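Local coordinates for cytoplasmic export protein 1 (Saccharomyces cerevisiae, PDB 3VWA), which binds tRNA and takes part in its nuclear export, possibly collecting it from export receptors and delivering aminoacylated tRNA to the translation machinery, at residues Glu52-Asn57 with Arg168-Ile173. Sequence-based numbering, arbitrary orientation.
Sequences ESLILN and RSYYNI
Leu54 carries one whole side of this contact, pushing a single methyl, CD2, against three residues near the C-terminal end of helix 160-174. CD2 meets CD1 of Ile173 tip to tip at 3.5 Å, each side chain reaching out from its own helix. The same methyl lies 3.8 Å from CA of Tyr170 and 4.1 Å from Tyr170 CB, so it sits against the root of the tyrosine rather than on its ring. With CG anti to the backbone N (chi1 173°), the Tyr170 ring swings beside Leu54, whose CG comes up to the ring edge close to its plane; neither face is used by the leucine. Tyr170 also rests on the loop residue Thr130, and Ile173 on Leu25.

Residues 52-57 open helix 52-64, which follows strand 39-45 in the small, sheet-bearing lobe of the kinase-like domain, consistent with the position of helix C in protein kinases; residues 168-173 belong to helix 160-174, more than a hundred residues further on. The two short segments cross steeply, at -104°, with axes 10.8 Å apart at closest approach. No hydrogen bond joins them, and the backbones stay well separated: the nearest pair of CA atoms, those of Leu54 and Tyr170, is 7.3 Å apart.

Ser169 OG is the one polar side-chain atom close to the other segment, a loose van der Waals neighbour 4.1 Å from Leu54 CD2 at the edge of the contact. It is hydrogen-bonded to the carbonyl of Arg166 in its own helix. One turn on from Leu54, Asn57 uses ND2 to bond the carbonyls of Glu150 and Cys152, tying helix 52-64 to the chain leading into strand 153-154, ahead of helix 160-174.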
loop_
_atom_site.group_PDB
_atom_site.type_symbol
_atom_site.label_atom_id
_atom_site.label_comp_id
_atom_site.label_asym_id
_atom_site.label_seq_id
_atom_site.Cartn_x
_atom_site.Cartn_y
_atom_site.Cartn_z
ATOM N N GLU A 52 -1.126 32.859 26.583
ATOM C CA GLU A 52 -0.934 33.749 25.457
ATOM C C GLU A 52 0.544 33.954 25.088
ATOM O O GLU A 52 0.891 33.929 23.929
ATOM C CB GLU A 52 -1.608 35.089 25.741
ATOM C CG GLU A 52 -2.604 35.518 24.664
ATOM C CD GLU A 52 -2.210 36.851 24.097
ATOM O OE1 GLU A 52 -1.405 37.542 24.749
ATOM O OE2 GLU A 52 -2.653 37.201 22.997
ATOM N N SER A 53 1.419 34.119 26.066
ATOM C CA SER A 53 2.848 34.252 25.735
ATOM C C SER A 53 3.495 32.991 25.107
ATOM O O SER A 53 4.369 33.066 24.223
ATOM C CB SER A 53 3.625 34.638 26.972
ATOM O OG SER A 53 4.960 34.855 26.589
ATOM N N LEU A 54 3.068 31.837 25.598
ATOM C CA LEU A 54 3.504 30.538 25.081
ATOM C C LEU A 54 3.059 30.398 23.604
ATOM O O LEU A 54 3.877 30.113 22.719
ATOM C CB LEU A 54 2.883 29.447 25.974
ATOM C CG LEU A 54 3.693 28.921 27.188
ATOM C CD1 LEU A 54 4.890 29.760 27.624
ATOM C CD2 LEU A 54 2.824 28.588 28.372
ATOM N N ILE A 55 1.770 30.659 23.372
ATOM C CA ILE A 55 1.151 30.641 22.051
ATOM C C ILE A 55 1.838 31.575 21.057
ATOM O O ILE A 55 2.103 31.159 19.932
ATOM C CB ILE A 55 -0.342 31.007 22.078
ATOM C CG1 ILE A 55 -1.139 30.104 23.023
ATOM C CG2 ILE A 55 -0.890 30.945 20.660
ATOM C CD1 ILE A 55 -1.283 28.655 22.540
ATOM N N LEU A 56 2.138 32.801 21.488
ATOM C CA LEU A 56 2.813 33.840 20.644
ATOM C C LEU A 56 4.281 33.522 20.316
ATOM O O LEU A 56 4.749 33.750 19.206
ATOM C CB LEU A 56 2.713 35.234 21.322
ATOM C CG LEU A 56 1.519 36.191 21.047
ATOM C CD1 LEU A 56 0.436 35.635 20.106
ATOM C CD2 LEU A 56 0.934 36.736 22.353
ATOM N N ASN A 57 5.012 32.989 21.293
ATOM C CA ASN A 57 6.382 32.551 21.017
ATOM C C ASN A 57 6.355 31.416 19.989
ATOM O O ASN A 57 7.121 31.455 19.001
ATOM C CB ASN A 57 7.106 32.153 22.313
ATOM C CG ASN A 57 8.567 31.791 22.082
ATOM O OD1 ASN A 57 9.338 32.581 21.544
ATOM N ND2 ASN A 57 8.946 30.583 22.475
ATOM N N ARG A 168 8.227 26.695 34.052
ATOM C CA ARG A 168 7.256 26.423 35.102
ATOM C C ARG A 168 5.798 26.681 34.649
ATOM O O ARG A 168 4.925 25.836 34.817
ATOM C CB ARG A 168 7.598 27.228 36.368
ATOM N N SER A 169 5.531 27.825 34.030
ATOM C CA SER A 169 4.128 28.098 33.657
ATOM C C SER A 169 3.664 27.074 32.586
ATOM O O SER A 169 2.574 26.485 32.697
ATOM C CB SER A 169 3.948 29.562 33.211
ATOM O OG SER A 169 4.498 29.793 31.924
ATOM N N TYR A 170 4.526 26.823 31.595
ATOM C CA TYR A 170 4.253 25.816 30.557
ATOM C C TYR A 170 3.886 24.447 31.145
ATOM O O TYR A 170 2.828 23.901 30.868
ATOM C CB TYR A 170 5.446 25.703 29.600
ATOM C CG TYR A 170 5.304 24.574 28.625
ATOM C CD1 TYR A 170 4.558 24.722 27.455
ATOM C CD2 TYR A 170 5.865 23.320 28.896
ATOM C CE1 TYR A 170 4.402 23.663 26.561
ATOM C CE2 TYR A 170 5.708 22.247 28.015
ATOM C CZ TYR A 170 4.981 22.424 26.851
ATOM O OH TYR A 170 4.835 21.370 25.987
ATOM N N TYR A 171 4.762 23.909 31.975
ATOM C CA TYR A 171 4.526 22.611 32.617
ATOM C C TYR A 171 3.323 22.586 33.550
ATOM O O TYR A 171 2.655 21.573 33.648
ATOM C CB TYR A 171 5.804 22.120 33.310
ATOM C CG TYR A 171 6.721 21.501 32.299
ATOM C CD1 TYR A 171 6.596 20.153 31.953
ATOM C CD2 TYR A 171 7.647 22.272 31.627
ATOM C CE1 TYR A 171 7.423 19.580 30.999
ATOM C CE2 TYR A 171 8.482 21.717 30.664
ATOM C CZ TYR A 171 8.359 20.377 30.360
ATOM O OH TYR A 171 9.166 19.841 29.413
ATOM N N ASN A 172 3.032 23.718 34.198
ATOM C CA ASN A 172 1.814 23.863 35.000
ATOM C C ASN A 172 0.541 23.836 34.152
ATOM O O ASN A 172 -0.472 23.245 34.557
ATOM C CB ASN A 172 1.858 25.147 35.839
ATOM N N ILE A 173 0.596 24.488 32.985
ATOM C CA ILE A 173 -0.531 24.506 32.068
ATOM C C ILE A 173 -0.759 23.084 31.583
ATOM O O ILE A 173 -1.867 22.565 31.661
ATOM C CB ILE A 173 -0.300 25.496 30.888
ATOM C CG1 ILE A 173 -0.577 26.929 31.362
ATOM C CG2 ILE A 173 -1.146 25.112 29.674
ATOM C CD1 ILE A 173 0.376 27.973 30.808
#